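PDB 1JQG: carboxypeptidase A from Helicoverpa armigera, which probably removes C-terminal residues from peptides as a zinc-dependent metallocarboxypeptidase of the M14 family. Local coordinates for residues A[174-179]-A[303-308]; A[28-33]-A[58-63]; A[96-101]-A[395-400]. All coordinates share one frame; numbering follows the deposited sequence.

Contact 1. Residues A[174-179]-A[303-308]; sequences VMMQSL and LDIHSF. With ZN (zinc ion), chain B.
The amide of Gln177 reaches the carboxylate of Asp304 not in its plane but from above it, with NE2 3.1 Å from OD1 and about 80° out of the carboxylate plane. The two flat groups stand 83° apart, nearly perpendicular. Gln177 starts with CG wedged between the backbone N and the carbonyl carbon (chi1 57°), and its chain then runs extended, long enough for its amide to reach the neighbouring strand. At its other amide atom, OE1 has a weak hydrogen bond with the hydroxyl of Tyr302.

Beneath these side chains, strands 174-178 and 303-307 run parallel in the middle of the mixed sheet of the catalytic domain. Leu303 N gives to Met175 O at 3.0 Å, Gln177 N to Leu303 O at 3.1 Å, and Ile305 N to Gln177 O at 3.0 Å, the staggered ladder of parallel strands. Met176, Leu303 and Ile305 point to the sheet face away from Gln177 and Asp304. There CG of Met176 lies 3.9 Å from CD1 of Ile305, and Ile413 of helix 402-421 packs on all three residues, a setting that suits flexible and branched apolar side chains.

The polar face leads to the metal. OD2 of Asp304 accepts from NE2 of His306 at 2.8 Å; the oxygen lies at the edge of the imidazole, in the ring plane, while the carboxylate is again met from above its own plane. The other ring nitrogen, ND1, binds the zinc ion at 2.4 Å, with His181, Glu184 and a water as further ligands. Asp304 is thus a second-shell residue: the imidazole is gripped at both nitrogens, which would limit its rotation, and the carboxylate would probably make ND1 a stronger electron donor to the zinc.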
loop_
_atom_site.group_PDB
_atom_site.type_symbol
_atom_site.label_atom_id
_atom_site.label_comp_id
_atom_site.label_asym_id
_atom_site.label_seq_id
_atom_site.Cartn_x
_atom_site.Cartn_y
_atom_site.Cartn_z
ATOM N N VAL A 174 -0.036 -12.286 13.339
ATOM C CA VAL A 174 -0.530 -11.672 12.122
ATOM C C VAL A 174 0.037 -10.249 11.975
ATOM O O VAL A 174 -0.212 -9.394 12.831
ATOM C CB VAL A 174 -2.078 -11.616 12.118
ATOM C CG1 VAL A 174 -2.593 -10.851 10.899
ATOM C CG2 VAL A 174 -2.630 -13.029 12.190
ATOM N N MET A 175 0.894 -10.050 10.978
ATOM C CA MET A 175 1.491 -8.727 10.796
ATOM C C MET A 175 0.679 -7.970 9.756
ATOM O O MET A 175 0.279 -8.516 8.736
ATOM C CB MET A 175 2.987 -8.802 10.437
ATOM C CG MET A 175 3.688 -7.469 10.633
ATOM S SD MET A 175 5.422 -7.519 10.277
ATOM C CE MET A 175 5.723 -5.799 9.871
ATOM N N MET A 176 0.534 -6.675 9.971
ATOM C CA MET A 176 -0.175 -5.805 9.008
ATOM C C MET A 176 0.502 -4.452 8.893
ATOM O O MET A 176 1.048 -3.920 9.867
ATOM C CB MET A 176 -1.579 -5.701 9.557
ATOM C CG MET A 176 -2.560 -4.861 8.796
ATOM S SD MET A 176 -3.960 -4.520 9.904
ATOM C CE MET A 176 -4.270 -6.146 10.531
ATOM N N GLN A 177 0.593 -3.931 7.681
ATOM C CA GLN A 177 1.238 -2.627 7.472
ATOM C C GLN A 177 0.607 -1.826 6.349
ATOM O O GLN A 177 0.037 -2.361 5.442
ATOM C CB GLN A 177 2.732 -2.732 7.138
ATOM C CG GLN A 177 3.036 -3.583 5.910
ATOM C CD GLN A 177 4.518 -3.682 5.625
ATOM O OE1 GLN A 177 5.235 -4.096 6.534
ATOM N NE2 GLN A 177 4.941 -3.304 4.413
ATOM N N SER A 178 0.795 -0.522 6.364
ATOM C CA SER A 178 0.262 0.371 5.372
ATOM C C SER A 178 1.163 1.587 5.165
ATOM O O SER A 178 2.106 1.771 5.902
ATOM C CB SER A 178 -1.187 0.814 5.708
ATOM O OG SER A 178 -1.274 1.574 6.894
ATOM N N LEU A 179 0.880 2.333 4.093
ATOM C CA LEU A 179 1.609 3.543 3.769
ATOM C C LEU A 179 3.067 3.338 3.395
ATOM O O LEU A 179 3.865 4.239 3.463
ATOM C CB LEU A 179 1.450 4.584 4.873
ATOM C CG LEU A 179 0.080 5.292 4.963
ATOM C CD1 LEU A 179 0.058 6.370 6.034
ATOM C CD2 LEU A 179 -0.400 5.906 3.656
ATOM N N LEU A 303 0.389 -9.041 5.788
ATOM C CA LEU A 303 -0.389 -8.252 4.860
ATOM C C LEU A 303 0.242 -6.884 4.599
ATOM O O LEU A 303 0.425 -6.060 5.483
ATOM C CB LEU A 303 -1.846 -8.102 5.336
ATOM C CG LEU A 303 -2.642 -9.380 5.581
ATOM C CD1 LEU A 303 -4.028 -9.100 6.138
ATOM C CD2 LEU A 303 -2.754 -10.229 4.317
ATOM N N ASP A 304 0.562 -6.618 3.350
ATOM C CA ASP A 304 1.084 -5.321 2.911
ATOM C C ASP A 304 -0.048 -4.611 2.177
ATOM O O ASP A 304 -0.353 -4.953 1.021
ATOM C CB ASP A 304 2.297 -5.535 1.996
ATOM C CG ASP A 304 3.000 -4.247 1.635
ATOM O OD1 ASP A 304 2.749 -3.192 2.243
ATOM O OD2 ASP A 304 3.842 -4.286 0.704
ATOM N N ILE A 305 -0.666 -3.658 2.848
ATOM C CA ILE A 305 -1.826 -2.962 2.317
ATOM C C ILE A 305 -1.470 -1.799 1.414
ATOM O O ILE A 305 -1.002 -0.751 1.855
ATOM C CB ILE A 305 -2.803 -2.527 3.448
ATOM C CG1 ILE A 305 -3.214 -3.810 4.231
ATOM C CG2 ILE A 305 -4.056 -1.855 2.916
ATOM C CD1 ILE A 305 -4.078 -3.567 5.448
ATOM N N HIS A 306 -1.826 -1.929 0.143
ATOM C CA HIS A 306 -1.651 -0.885 -0.832
ATOM C C HIS A 306 -3.010 -0.457 -1.418
ATOM O O HIS A 306 -4.078 -0.924 -1.119
ATOM C CB HIS A 306 -0.782 -1.360 -2.024
ATOM C CG HIS A 306 0.629 -1.647 -1.633
ATOM N ND1 HIS A 306 1.664 -0.807 -1.858
ATOM C CD2 HIS A 306 1.256 -2.667 -0.987
ATOM C CE1 HIS A 306 2.834 -1.193 -1.502
ATOM N NE2 HIS A 306 2.593 -2.354 -0.923
ATOM N N SER A 307 -2.892 0.560 -2.255
ATOM C CA SER A 307 -3.890 1.151 -3.035
ATOM C C SER A 307 -3.348 1.648 -4.418
ATOM O O SER A 307 -2.133 1.817 -4.539
ATOM C CB SER A 307 -4.670 2.361 -2.502
ATOM O OG SER A 307 -3.938 3.572 -2.629
ATOM N N PHE A 308 -3.640 1.144 -5.608
ATOM C CA PHE A 308 -5.045 1.104 -5.982
ATOM C C PHE A 308 -5.407 -0.066 -6.894
ATOM O O PHE A 308 -4.503 -0.450 -7.701
ATOM C CB PHE A 308 -5.776 2.414 -6.269
ATOM C CG PHE A 308 -5.543 2.882 -7.669
ATOM C CD1 PHE A 308 -6.386 2.425 -8.671
ATOM C CD2 PHE A 308 -4.518 3.732 -8.028
ATOM C CE1 PHE A 308 -6.224 2.803 -9.986
ATOM C CE2 PHE A 308 -4.341 4.114 -9.337
ATOM C CZ PHE A 308 -5.195 3.660 -10.325
HETATM ZN ZN ZN B . 1.815 0.627 -3.728
HETATM O O HOH W 1 1.576 -0.616 -5.820
#

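Contact 2. Residues A[28-33]-A[58-63]; sequences QVDVAS and GRPGKV
Val29 and Gly61 form an antiparallel hydrogen-bonded pair between strands 25-30 and 61-65, the two inner strands of the four-stranded sheet in the activation peptide. Val29 N gives to Gly61 O and Gly61 N gives to Val29 O, each at 3.1 Å, closing the ring of two bonds that marks such a pair. Gly61 puts no side chain on the face where Val29 lies; a CB there would stand 4.2 Å from CG2 of Val29. Gln28 and Lys62 follow as a non-hydrogen-bonded pair.

On one face CG1 of Val29 meets CG1 of Val63 at 4.2 Å, the side chains crossing at about a right angle. Both touch Phe73 of helix 70-80, so compact branched residues fit between sheet and helix. On the other face Gln28 lies side by side with Pro60, and with CG anti to its backbone N (chi1 176°), CG comes 3.8 Å from CB of Pro60. Asp30 OD1 sits 3.3 Å from CG of Pro60. Lys62 shares the Gln28 face, its long chain carrying NZ to salt bridges with Asp393 of the catalytic domain and Glu87.

Along the chain, helices 34-46 and 70-80 alternate with the strands in the beta-alpha-beta-beta-alpha-beta order typical of open-sandwich procarboxypeptidase propeptides.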
loop_
_atom_site.group_PDB
_atom_site.type_symbol
_atom_site.label_atom_id
_atom_site.label_comp_id
_atom_site.label_asym_id
_atom_site.label_seq_id
_atom_site.Cartn_x
_atom_site.Cartn_y
_atom_site.Cartn_z
ATOM N N GLN A 28 -5.169 7.022 -20.429
ATOM C CA GLN A 28 -5.588 5.629 -20.323
ATOM C C GLN A 28 -5.072 4.872 -21.547
ATOM O O GLN A 28 -5.511 5.180 -22.656
ATOM C CB GLN A 28 -7.099 5.586 -20.146
ATOM C CG GLN A 28 -7.673 4.192 -20.112
ATOM C CD GLN A 28 -9.196 4.184 -20.206
ATOM O OE1 GLN A 28 -9.727 3.649 -21.199
ATOM N NE2 GLN A 28 -9.829 4.768 -19.192
ATOM N N VAL A 29 -4.095 3.988 -21.344
ATOM C CA VAL A 29 -3.529 3.227 -22.450
ATOM C C VAL A 29 -4.200 1.864 -22.569
ATOM O O VAL A 29 -4.295 1.174 -21.575
ATOM C CB VAL A 29 -2.006 3.055 -22.333
ATOM C CG1 VAL A 29 -1.423 4.469 -22.206
ATOM C CG2 VAL A 29 -1.543 2.236 -21.148
ATOM N N ASP A 30 -4.701 1.532 -23.745
ATOM C CA ASP A 30 -5.394 0.302 -24.045
ATOM C C ASP A 30 -4.542 -0.533 -24.976
ATOM O O ASP A 30 -4.410 -0.137 -26.127
ATOM C CB ASP A 30 -6.756 0.544 -24.708
ATOM C CG ASP A 30 -7.637 1.475 -23.906
ATOM O OD1 ASP A 30 -8.587 0.944 -23.314
ATOM O OD2 ASP A 30 -7.348 2.698 -23.868
ATOM N N VAL A 31 -3.991 -1.624 -24.463
ATOM C CA VAL A 31 -3.157 -2.527 -25.242
ATOM C C VAL A 31 -3.969 -3.729 -25.705
ATOM O O VAL A 31 -4.794 -4.249 -24.974
ATOM C CB VAL A 31 -1.890 -2.979 -24.471
ATOM C CG1 VAL A 31 -0.966 -1.774 -24.273
ATOM C CG2 VAL A 31 -2.285 -3.620 -23.156
ATOM N N ALA A 32 -3.718 -4.180 -26.927
ATOM C CA ALA A 32 -4.442 -5.307 -27.512
ATOM C C ALA A 32 -3.720 -6.632 -27.300
ATOM O O ALA A 32 -4.373 -7.635 -27.064
ATOM C CB ALA A 32 -4.594 -5.095 -29.015
ATOM N N SER A 33 -2.406 -6.677 -27.454
ATOM C CA SER A 33 -1.653 -7.917 -27.310
ATOM C C SER A 33 -0.507 -7.820 -26.309
ATOM O O SER A 33 -0.237 -6.787 -25.697
ATOM C CB SER A 33 -1.091 -8.316 -28.687
ATOM O OG SER A 33 -0.153 -7.279 -28.993
ATOM N N GLY A 58 -7.573 -6.328 -21.861
ATOM C CA GLY A 58 -8.788 -6.499 -21.092
ATOM C C GLY A 58 -8.937 -5.560 -19.898
ATOM O O GLY A 58 -9.991 -5.434 -19.273
ATOM N N ARG A 59 -7.858 -4.879 -19.522
ATOM C CA ARG A 59 -7.927 -3.936 -18.406
ATOM C C ARG A 59 -6.875 -2.845 -18.583
ATOM O O ARG A 59 -5.735 -2.972 -18.156
ATOM C CB ARG A 59 -7.712 -4.670 -17.061
ATOM C CG ARG A 59 -8.026 -3.817 -15.839
ATOM C CD ARG A 59 -7.797 -4.571 -14.522
ATOM N NE ARG A 59 -6.362 -4.818 -14.300
ATOM C CZ ARG A 59 -5.771 -6.004 -14.421
ATOM N NH1 ARG A 59 -6.480 -7.080 -14.757
ATOM N NH2 ARG A 59 -4.480 -6.159 -14.209
ATOM N N PRO A 60 -7.224 -1.777 -19.283
ATOM C CA PRO A 60 -6.352 -0.653 -19.589
ATOM C C PRO A 60 -5.723 0.022 -18.378
ATOM O O PRO A 60 -6.291 0.036 -17.285
ATOM C CB PRO A 60 -7.233 0.377 -20.316
ATOM C CG PRO A 60 -8.626 -0.057 -20.156
ATOM C CD PRO A 60 -8.566 -1.547 -19.894
ATOM N N GLY A 61 -4.510 0.517 -18.523
ATOM C CA GLY A 61 -3.817 1.122 -17.399
ATOM C C GLY A 61 -3.856 2.630 -17.447
ATOM O O GLY A 61 -4.380 3.219 -18.387
ATOM N N LYS A 62 -3.428 3.251 -16.352
ATOM C CA LYS A 62 -3.397 4.697 -16.235
ATOM C C LYS A 62 -1.983 5.216 -15.961
ATOM O O LYS A 62 -1.229 4.622 -15.195
ATOM C CB LYS A 62 -4.378 5.134 -15.155
ATOM C CG LYS A 62 -5.824 4.955 -15.548
ATOM C CD LYS A 62 -6.792 5.798 -14.732
ATOM C CE LYS A 62 -8.229 5.404 -15.069
ATOM N NZ LYS A 62 -9.267 5.849 -14.104
ATOM N N VAL A 63 -1.639 6.326 -16.641
ATOM C CA VAL A 63 -0.303 6.908 -16.448
ATOM C C VAL A 63 -0.363 8.428 -16.376
ATOM O O VAL A 63 -1.128 9.051 -17.123
ATOM C CB VAL A 63 0.647 6.414 -17.574
ATOM C CG1 VAL A 63 0.019 6.651 -18.933
ATOM C CG2 VAL A 63 2.065 6.948 -17.483
#

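Contact 3. Residues A[96-101]-A[395-400]; sequences ELEDQL and FLVDPD
The flat carboxylate of Glu98 has CD2 of Leu396 over one face, 3.8 Å from its CD, while the backbone N of Val397 comes to OE2 on the anti side, 21° out of the plane. Through this group helix 92-108 lies on a loop of the catalytic domain, as the connecting helix does in procarboxypeptidases. The hydrogen bond from Val397 N to OE2 is nearly straight, 2.9 Å with 168° at the hydrogen. CG of Glu98 stands anti to the backbone N (chi1 -176°) and the chain runs on extended, letting a glutamate bridge helix and loop. Its OE1 is held by a salt bridge to Arg232. An alanine here would probably leave the N-H of Val397 and the charge of Arg232 without their mate and open a gap beside Leu396.

Ahead of Leu396 in the loop, the ring of Phe395 meets Trp52 of the activation peptide edge-to-face. Beyond Val397, Asp398 forms an Asx turn, its OD1 accepting a long 3.3 Å bond from Asp400 N. A turn of helix beyond Glu98, CB of Leu101 touches CD of Pro399 at 4.1 Å, and CG of Pro399 lies 3.7 Å from the carbonyl O of Leu101.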
loop_
_atom_site.group_PDB
_atom_site.type_symbol
_atom_site.label_atom_id
_atom_site.label_comp_id
_atom_site.label_asym_id
_atom_site.label_seq_id
_atom_site.Cartn_x
_atom_site.Cartn_y
_atom_site.Cartn_z
ATOM N N GLU A 96 -6.716 20.048 -5.959
ATOM C CA GLU A 96 -7.287 21.184 -5.273
ATOM C C GLU A 96 -8.663 20.869 -4.692
ATOM O O GLU A 96 -8.979 21.243 -3.560
ATOM C CB GLU A 96 -7.399 22.338 -6.261
ATOM C CG GLU A 96 -6.043 22.971 -6.570
ATOM C CD GLU A 96 -6.177 24.144 -7.532
ATOM O OE1 GLU A 96 -7.248 24.196 -8.182
ATOM O OE2 GLU A 96 -5.204 24.924 -7.584
ATOM N N LEU A 97 -9.413 20.015 -5.381
ATOM C CA LEU A 97 -10.709 19.567 -4.874
ATOM C C LEU A 97 -10.542 18.654 -3.660
ATOM O O LEU A 97 -11.334 18.748 -2.710
ATOM C CB LEU A 97 -11.486 18.851 -5.995
ATOM C CG LEU A 97 -12.819 18.247 -5.537
ATOM C CD1 LEU A 97 -13.753 19.385 -5.208
ATOM C CD2 LEU A 97 -13.376 17.263 -6.556
ATOM N N GLU A 98 -9.573 17.744 -3.681
ATOM C CA GLU A 98 -9.326 16.829 -2.581
ATOM C C GLU A 98 -8.991 17.626 -1.329
ATOM O O GLU A 98 -9.609 17.363 -0.299
ATOM C CB GLU A 98 -8.224 15.822 -2.893
ATOM C CG GLU A 98 -8.035 14.804 -1.770
ATOM C CD GLU A 98 -6.701 14.088 -1.757
ATOM O OE1 GLU A 98 -5.644 14.719 -1.940
ATOM O OE2 GLU A 98 -6.732 12.839 -1.546
ATOM N N ASP A 99 -8.123 18.621 -1.474
ATOM C CA ASP A 99 -7.781 19.540 -0.390
ATOM C C ASP A 99 -9.033 20.207 0.189
ATOM O O ASP A 99 -9.256 20.293 1.391
ATOM C CB ASP A 99 -6.817 20.632 -0.845
ATOM C CG ASP A 99 -5.501 20.094 -1.326
ATOM O OD1 ASP A 99 -5.188 18.913 -1.111
ATOM O OD2 ASP A 99 -4.804 20.929 -1.948
ATOM N N GLN A 100 -9.896 20.666 -0.703
ATOM C CA GLN A 100 -11.155 21.303 -0.329
ATOM C C GLN A 100 -12.058 20.349 0.411
ATOM O O GLN A 100 -12.564 20.667 1.470
ATOM C CB GLN A 100 -11.847 21.826 -1.589
ATOM C CG GLN A 100 -13.077 22.673 -1.335
ATOM C CD GLN A 100 -13.649 23.232 -2.627
ATOM O OE1 GLN A 100 -14.831 22.985 -2.880
ATOM N NE2 GLN A 100 -12.854 23.959 -3.408
ATOM N N LEU A 101 -12.189 19.125 -0.068
ATOM C CA LEU A 101 -12.994 18.069 0.521
ATOM C C LEU A 101 -12.469 17.501 1.828
ATOM O O LEU A 101 -13.244 17.223 2.743
ATOM C CB LEU A 101 -13.147 16.930 -0.485
ATOM C CG LEU A 101 -14.516 16.818 -1.170
ATOM C CD1 LEU A 101 -15.020 18.171 -1.647
ATOM C CD2 LEU A 101 -14.407 15.839 -2.331
ATOM N N PHE A 395 -5.567 8.028 -6.576
ATOM C CA PHE A 395 -5.102 7.957 -5.213
ATOM C C PHE A 395 -5.821 8.941 -4.299
ATOM O O PHE A 395 -5.680 8.868 -3.104
ATOM C CB PHE A 395 -3.589 8.210 -5.214
ATOM C CG PHE A 395 -2.823 7.138 -5.936
ATOM C CD1 PHE A 395 -2.584 5.893 -5.363
ATOM C CD2 PHE A 395 -2.313 7.430 -7.204
ATOM C CE1 PHE A 395 -1.880 4.951 -6.068
ATOM C CE2 PHE A 395 -1.610 6.458 -7.920
ATOM C CZ PHE A 395 -1.405 5.213 -7.350
ATOM N N LEU A 396 -6.576 9.869 -4.888
ATOM C CA LEU A 396 -7.323 10.885 -4.139
ATOM C C LEU A 396 -8.457 10.271 -3.327
ATOM O O LEU A 396 -9.113 9.344 -3.753
ATOM C CB LEU A 396 -7.893 11.925 -5.094
ATOM C CG LEU A 396 -6.887 12.579 -6.049
ATOM C CD1 LEU A 396 -7.640 13.658 -6.853
ATOM C CD2 LEU A 396 -5.675 13.130 -5.330
ATOM N N VAL A 397 -8.628 10.734 -2.113
ATOM C CA VAL A 397 -9.571 10.208 -1.157
ATOM C C VAL A 397 -10.791 11.122 -0.983
ATOM O O VAL A 397 -10.711 12.314 -0.779
ATOM C CB VAL A 397 -8.936 10.023 0.248
ATOM C CG1 VAL A 397 -10.012 9.425 1.176
ATOM C CG2 VAL A 397 -7.642 9.233 0.158
ATOM N N ASP A 398 -11.981 10.562 -1.089
ATOM C CA ASP A 398 -13.246 11.183 -0.789
ATOM C C ASP A 398 -13.606 10.795 0.644
ATOM O O ASP A 398 -13.750 9.591 0.948
ATOM C CB ASP A 398 -14.308 10.666 -1.755
ATOM C CG ASP A 398 -15.594 11.468 -1.708
ATOM O OD1 ASP A 398 -16.033 11.890 -0.608
ATOM O OD2 ASP A 398 -16.205 11.683 -2.772
ATOM N N PRO A 399 -13.770 11.770 1.537
ATOM C CA PRO A 399 -14.082 11.561 2.947
ATOM C C PRO A 399 -15.294 10.706 3.237
ATOM O O PRO A 399 -15.411 10.209 4.336
ATOM C CB PRO A 399 -14.201 13.003 3.474
ATOM C CG PRO A 399 -14.588 13.823 2.302
ATOM C CD PRO A 399 -13.728 13.215 1.202
ATOM N N ASP A 400 -16.145 10.379 2.276
ATOM C CA ASP A 400 -17.315 9.545 2.419
ATOM C C ASP A 400 -16.974 8.072 2.348
ATOM O O ASP A 400 -17.737 7.243 2.851
ATOM C CB ASP A 400 -18.358 9.857 1.337
ATOM C CG ASP A 400 -19.039 11.197 1.501
ATOM O OD1 ASP A 400 -18.966 11.880 2.559
ATOM O OD2 ASP A 400 -19.689 11.570 0.486
#

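Contact 1 supplies one zinc ligand, His306, and contact 3 adjoins it through Phe395, whose side chain lies about 6 Å from the metal. There the two contacts touch: CE1 of Phe395 is 3.5 Å from Ser307 O and, in an edge-to-face meeting of rings, 3.5 Å from CD2 of Phe308. The centre of contact 2 lies about 26 Å from each of the others, yet its nearest atoms come within about 5 Å of contact 1 and 8 Å of contact 3, without touching. Contact 2 pairs two strands within the activation peptide, contact 1 two strands of the catalytic sheet, and contact 3 joins the two parts, consistent with a propeptide that covers the active-site region.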